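Local coordinates for uncharacterized protein Atu1656 (Agrobacterium tumefaciens, PDB 2OJH) that is of unknown function but belongs to the TolB family and folds as a six-bladed beta-propeller, at residues 83-88 and 103-108; 263-268 and 284-289. All coordinates share one frame; numbering follows the deposited sequence.

Contact 1 of 2, residues 83-88 and 103-108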
loop_
_atom_site.group_PDB
_atom_site.type_symbol
_atom_site.label_atom_id
_atom_site.label_comp_id
_atom_site.label_asym_id
_atom_site.label_seq_id
_atom_site.Cartn_x
_atom_site.Cartn_y
_atom_site.Cartn_z
ATOM N N ALA A 83 18.360 -3.434 -7.175
ATOM C CA ALA A 83 17.425 -2.801 -6.215
ATOM C C ALA A 83 17.256 -3.649 -4.963
ATOM O O ALA A 83 16.267 -4.372 -4.816
ATOM C CB ALA A 83 16.078 -2.563 -6.867
ATOM N N THR A 84 18.235 -3.591 -4.069
ATOM C CA THR A 84 18.246 -4.504 -2.928
ATOM C C THR A 84 17.963 -3.757 -1.633
ATOM O O THR A 84 18.196 -4.286 -0.532
ATOM C CB THR A 84 19.588 -5.164 -2.795
ATOM O OG1 THR A 84 20.597 -4.143 -2.731
ATOM C CG2 THR A 84 19.865 -6.080 -4.008
ATOM N N ILE A 85 17.499 -2.516 -1.752
ATOM C CA ILE A 85 17.043 -1.786 -0.591
ATOM C C ILE A 85 15.651 -1.247 -0.921
ATOM O O ILE A 85 15.427 -0.020 -0.943
ATOM C CB ILE A 85 17.998 -0.643 -0.133
ATOM C CG1 ILE A 85 19.450 -1.115 -0.005
ATOM C CG2 ILE A 85 17.555 -0.119 1.240
ATOM C CD1 ILE A 85 20.498 0.058 0.131
ATOM N N CYS A 86 14.740 -2.181 -1.199
ATOM C CA CYS A 86 13.327 -1.897 -1.430
ATOM C C CYS A 86 12.595 -1.623 -0.116
ATOM O O CYS A 86 12.870 -2.254 0.924
ATOM C CB CYS A 86 12.649 -3.081 -2.116
ATOM S SG CYS A 86 13.231 -3.290 -3.770
ATOM N N ASN A 87 11.648 -0.698 -0.148
ATOM C CA ASN A 87 10.896 -0.419 1.052
ATOM C C ASN A 87 9.493 -1.042 0.922
ATOM O O ASN A 87 9.272 -1.871 0.027
ATOM C CB ASN A 87 10.884 1.090 1.356
ATOM C CG ASN A 87 10.193 1.919 0.260
ATOM O OD1 ASN A 87 9.212 1.473 -0.346
ATOM N ND2 ASN A 87 10.683 3.164 0.040
ATOM N N ASN A 88 8.567 -0.630 1.783
ATOM C CA ASN A 88 7.236 -1.275 1.870
ATOM C C ASN A 88 6.206 -0.851 0.829
ATOM O O ASN A 88 5.045 -1.240 0.934
ATOM C CB ASN A 88 6.584 -0.979 3.208
ATOM C CG ASN A 88 7.270 -1.658 4.355
ATOM O OD1 ASN A 88 8.393 -2.202 4.224
ATOM N ND2 ASN A 88 6.597 -1.648 5.504
ATOM N N ASP A 103 12.962 1.980 -4.206
ATOM C CA ASP A 103 14.273 1.516 -3.765
ATOM C C ASP A 103 15.272 2.676 -3.558
ATOM O O ASP A 103 15.164 3.728 -4.202
ATOM C CB ASP A 103 14.816 0.529 -4.792
ATOM C CG ASP A 103 16.220 0.093 -4.475
ATOM O OD1 ASP A 103 16.366 -0.837 -3.646
ATOM O OD2 ASP A 103 17.176 0.672 -5.048
ATOM N N LYS A 104 16.253 2.476 -2.676
ATOM C CA LYS A 104 17.200 3.546 -2.396
ATOM C C LYS A 104 18.677 3.257 -2.677
ATOM O O LYS A 104 19.534 3.999 -2.223
ATOM C CB LYS A 104 17.004 4.109 -0.982
ATOM C CG LYS A 104 17.322 3.180 0.135
ATOM C CD LYS A 104 16.789 3.744 1.487
ATOM C CE LYS A 104 17.879 4.498 2.248
ATOM N NZ LYS A 104 17.474 4.747 3.683
ATOM N N VAL A 105 18.974 2.219 -3.450
ATOM C CA VAL A 105 20.374 1.937 -3.824
ATOM C C VAL A 105 21.005 3.089 -4.607
ATOM O O VAL A 105 22.100 3.551 -4.274
ATOM C CB VAL A 105 20.511 0.589 -4.606
ATOM C CG1 VAL A 105 21.851 0.485 -5.328
ATOM C CG2 VAL A 105 20.329 -0.574 -3.666
ATOM N N GLU A 106 20.309 3.557 -5.637
ATOM C CA GLU A 106 20.900 4.505 -6.591
ATOM C C GLU A 106 21.161 5.901 -6.064
ATOM O O GLU A 106 22.187 6.492 -6.395
ATOM C CB GLU A 106 20.071 4.575 -7.866
ATOM C CG GLU A 106 20.379 3.443 -8.816
ATOM C CD GLU A 106 19.884 3.697 -10.228
ATOM O OE1 GLU A 106 18.692 4.023 -10.413
ATOM O OE2 GLU A 106 20.691 3.527 -11.167
ATOM N N PHE A 107 20.256 6.415 -5.234
ATOM C CA PHE A 107 20.303 7.814 -4.823
ATOM C C PHE A 107 20.245 8.034 -3.319
ATOM O O PHE A 107 20.281 9.182 -2.867
ATOM C CB PHE A 107 19.184 8.596 -5.518
ATOM C CG PHE A 107 19.179 8.424 -7.021
ATOM C CD1 PHE A 107 20.128 9.068 -7.810
ATOM C CD2 PHE A 107 18.246 7.598 -7.636
ATOM C CE1 PHE A 107 20.142 8.900 -9.180
ATOM C CE2 PHE A 107 18.252 7.430 -9.025
ATOM C CZ PHE A 107 19.194 8.086 -9.780
ATOM N N GLY A 108 20.186 6.954 -2.543
ATOM C CA GLY A 108 20.225 7.059 -1.080
ATOM C C GLY A 108 18.889 7.472 -0.516
ATOM O O GLY A 108 18.752 7.706 0.686
#
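Cys86 and Asp103 face each other in a single backbone bridge, their CA atoms 4.2 Å apart. Beside it Lys104 N donates a hydrogen bond to Ile85 O at 3.1 Å. In the beta-propeller the contact sets the crossing between two blades, residues 83-88, against the far end of strand 98-103 and the hairpin loop that follows it. Next to the bridge, Asn87 is also backbone hydrogen-bonded to Ser102. Ile85 O takes a second approach from Asp103 CA, a C-H...O contact of 3.4 Å.

The Asp103 carboxylate lies against the backbone of Ala83 to Cys86. Its CG, anti to the backbone N (chi1 175°), is carried toward Ala83, whose buried CB rests against it at 3.6 Å. Ile101 and Pro122 also touch the Ala83 side chain. Of the two carboxylate oxygens, OD1 lies by residues 83-86 and OD2 by the backbone of Val105. OD1 is modelled near Ile85 N, within hydrogen-bonding distance, but it is also too close to the backbone of Ile85, which makes its exact place doubtful. OD2 accepts from Val105 N at 2.9 Å, from above the carboxylate plane, which closes an Asx turn.

Toward the exposed side the contact is made by apolar branches. Ile85 divides its side chain between two neighbours: CG2 presses on Lys104 CG at a tight 3.5 Å, and CG1 meets Val105 CG2 at 3.8 Å, where the two side chains cross at about a right angle. The same Val105 methyl also reaches Thr84, whose OG1 lies 3.7 Å from Val105 CG2.

Contact 2 of 2, residues 263-268 and 284-289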
loop_
_atom_site.group_PDB
_atom_site.type_symbol
_atom_site.label_atom_id
_atom_site.label_comp_id
_atom_site.label_asym_id
_atom_site.label_seq_id
_atom_site.Cartn_x
_atom_site.Cartn_y
_atom_site.Cartn_z
ATOM N N THR A 263 -14.750 -1.698 12.840
ATOM C CA THR A 263 -13.484 -2.371 13.159
ATOM C C THR A 263 -13.609 -3.834 12.791
ATOM O O THR A 263 -14.465 -4.550 13.312
ATOM C CB THR A 263 -13.136 -2.224 14.656
ATOM O OG1 THR A 263 -13.046 -0.830 14.960
ATOM C CG2 THR A 263 -11.798 -2.869 14.979
ATOM N N LEU A 264 -12.792 -4.284 11.851
ATOM C CA LEU A 264 -12.777 -5.687 11.507
ATOM C C LEU A 264 -12.085 -6.469 12.627
ATOM O O LEU A 264 -12.627 -7.460 13.118
ATOM C CB LEU A 264 -12.063 -5.896 10.157
ATOM C CG LEU A 264 -12.813 -5.252 9.002
ATOM C CD1 LEU A 264 -12.038 -5.549 7.664
ATOM C CD2 LEU A 264 -14.269 -5.715 8.895
ATOM N N PHE A 265 -10.889 -6.040 13.046
ATOM C CA PHE A 265 -10.218 -6.674 14.188
ATOM C C PHE A 265 -9.159 -5.726 14.763
ATOM O O PHE A 265 -8.734 -4.815 14.076
ATOM C CB PHE A 265 -9.592 -8.013 13.777
ATOM C CG PHE A 265 -8.864 -7.966 12.458
ATOM C CD1 PHE A 265 -9.547 -8.232 11.278
ATOM C CD2 PHE A 265 -7.502 -7.666 12.400
ATOM C CE1 PHE A 265 -8.879 -8.199 10.044
ATOM C CE2 PHE A 265 -6.822 -7.640 11.177
ATOM C CZ PHE A 265 -7.526 -7.895 10.003
ATOM N N ASP A 266 -8.799 -5.927 16.040
ATOM C CA ASP A 266 -7.603 -5.320 16.634
ATOM C C ASP A 266 -6.371 -6.054 16.129
ATOM O O ASP A 266 -6.442 -7.230 15.757
ATOM C CB ASP A 266 -7.615 -5.439 18.134
ATOM C CG ASP A 266 -8.750 -4.653 18.779
ATOM O OD1 ASP A 266 -9.291 -3.733 18.139
ATOM O OD2 ASP A 266 -9.094 -4.968 19.936
ATOM N N LEU A 267 -5.236 -5.377 16.159
ATOM C CA LEU A 267 -4.012 -5.948 15.622
ATOM C C LEU A 267 -2.782 -5.278 16.246
ATOM O O LEU A 267 -2.784 -4.073 16.542
ATOM C CB LEU A 267 -4.003 -5.818 14.103
ATOM C CG LEU A 267 -2.735 -6.193 13.357
ATOM C CD1 LEU A 267 -3.037 -7.003 12.116
ATOM C CD2 LEU A 267 -1.964 -4.945 12.961
ATOM N N PHE A 268 -1.739 -6.075 16.450
ATOM C CA PHE A 268 -0.464 -5.542 16.873
ATOM C C PHE A 268 0.355 -5.363 15.611
ATOM O O PHE A 268 0.643 -6.333 14.874
ATOM C CB PHE A 268 0.223 -6.470 17.864
ATOM C CG PHE A 268 1.501 -5.906 18.407
ATOM C CD1 PHE A 268 1.474 -4.962 19.427
ATOM C CD2 PHE A 268 2.716 -6.294 17.879
ATOM C CE1 PHE A 268 2.640 -4.428 19.927
ATOM C CE2 PHE A 268 3.908 -5.759 18.368
ATOM C CZ PHE A 268 3.866 -4.826 19.395
ATOM N N ASP A 284 -13.046 -9.858 -2.174
ATOM C CA ASP A 284 -13.687 -10.416 -0.974
ATOM C C ASP A 284 -12.715 -10.587 0.176
ATOM O O ASP A 284 -13.139 -10.757 1.325
ATOM C CB ASP A 284 -14.318 -11.771 -1.280
ATOM C CG ASP A 284 -15.404 -11.666 -2.349
ATOM O OD1 ASP A 284 -16.123 -10.639 -2.386
ATOM O OD2 ASP A 284 -15.516 -12.605 -3.134
ATOM N N GLU A 285 -11.426 -10.531 -0.135
ATOM C CA GLU A 285 -10.401 -10.820 0.870
ATOM C C GLU A 285 -9.249 -9.860 0.713
ATOM O O GLU A 285 -8.967 -9.403 -0.402
ATOM C CB GLU A 285 -9.853 -12.248 0.714
ATOM C CG GLU A 285 -10.916 -13.302 0.771
ATOM C CD GLU A 285 -10.393 -14.726 0.646
ATOM O OE1 GLU A 285 -9.475 -14.985 -0.153
ATOM O OE2 GLU A 285 -10.964 -15.586 1.332
ATOM N N PHE A 286 -8.596 -9.543 1.824
ATOM C CA PHE A 286 -7.334 -8.806 1.727
ATOM C C PHE A 286 -6.221 -9.479 2.545
ATOM O O PHE A 286 -6.505 -10.167 3.548
ATOM C CB PHE A 286 -7.554 -7.335 2.129
ATOM C CG PHE A 286 -7.996 -7.162 3.548
ATOM C CD1 PHE A 286 -7.048 -7.150 4.552
ATOM C CD2 PHE A 286 -9.350 -6.978 3.872
ATOM C CE1 PHE A 286 -7.406 -7.005 5.871
ATOM C CE2 PHE A 286 -9.741 -6.816 5.208
ATOM C CZ PHE A 286 -8.780 -6.826 6.208
ATOM N N ALA A 287 -4.961 -9.279 2.122
ATOM C CA ALA A 287 -3.791 -9.763 2.837
ATOM C C ALA A 287 -3.251 -8.652 3.759
ATOM O O ALA A 287 -3.413 -7.462 3.465
ATOM C CB ALA A 287 -2.688 -10.232 1.822
ATOM N N TYR A 288 -2.654 -9.061 4.878
ATOM C CA TYR A 288 -2.093 -8.142 5.878
ATOM C C TYR A 288 -1.055 -8.893 6.735
ATOM O O TYR A 288 -0.986 -10.134 6.695
ATOM C CB TYR A 288 -3.212 -7.521 6.743
ATOM C CG TYR A 288 -3.921 -8.535 7.611
ATOM C CD1 TYR A 288 -4.926 -9.357 7.081
ATOM C CD2 TYR A 288 -3.568 -8.694 8.967
ATOM C CE1 TYR A 288 -5.556 -10.331 7.880
ATOM C CE2 TYR A 288 -4.185 -9.657 9.762
ATOM C CZ TYR A 288 -5.190 -10.451 9.213
ATOM O OH TYR A 288 -5.779 -11.409 9.974
ATOM N N VAL A 289 -0.231 -8.159 7.487
ATOM C CA VAL A 289 0.724 -8.786 8.400
ATOM C C VAL A 289 0.397 -8.361 9.805
ATOM O O VAL A 289 0.286 -7.174 10.075
ATOM C CB VAL A 289 2.203 -8.420 8.105
ATOM C CG1 VAL A 289 3.178 -9.349 8.888
ATOM C CG2 VAL A 289 2.498 -8.502 6.583
#
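Leu264 and Phe286 reach toward each other tip to tip, the leucine CD1 touching the edge of the phenylalanine ring, near its plane, 3.6 Å from CE2. Phe286 CZ is a bump with two neighbours: beyond Leu264 CD1 it also approaches Phe265 CE1, at 4.1 Å, and so enters the notch between these consecutive side chains. The notch exists because of a classic beta bulge, in which Leu264 and Phe265 both face Val251 and both send their side chains toward strand 285-289.

No backbone hydrogen bonds join strands 263-267 and 285-289. The axes of these short segments come no closer than 10.7 Å, and their N-to-C directions differ by 15°, nearly parallel. They belong to adjacent blades of the propeller. Strand 262-267 is the outermost of one blade, whereas 285-291 pairs with the N-terminal strand 22-28 in the next, the blade in which the two ends of the chain meet and close the ring.

Further along the strands, Tyr288 holds CG between its backbone N and carbonyl carbon (chi1 66°), and Phe265 CZ projects over one face of the tyrosine ring, offset toward the rim and 3.6 Å from Tyr288 CZ. The rings meet obliquely, their planes at 39°. Leu267 then fills the angle between them: its CD1 lies in plane at the edge of Phe265 and, as the leucine slides past the tyrosine in the opposite direction, meets Tyr288 CD2 at 3.6 Å. Phe27 adds a further ring against Phe265, and Trp279 packs edge-to-face with Phe286. At the far end of the tyrosine ring, OH makes a weak hydrogen bond to Glu25 OE1.

Overall arrangement
Contact 1 and contact 2 lie on opposite sides of the chain's centre, their own centres about 17 Å and 14 Å from it and about 28 Å from each other. Both concern joins between neighbouring blades, one partly buried, through loops, and the other through buried side chains. They do not touch, yet their nearest atoms come within about 8 Å. Asn275 and Ser276, in the connection between residues 268 and 284, both hydrogen-bond to Asn88 at the inner end of segment 83-88: Asn88 ND2 bonds to Asn275 OD1, and Asn88 O accepts a hydrogen bond from Ser276 OG. With the function unknown, neither contact can be tied to an active site or pocket.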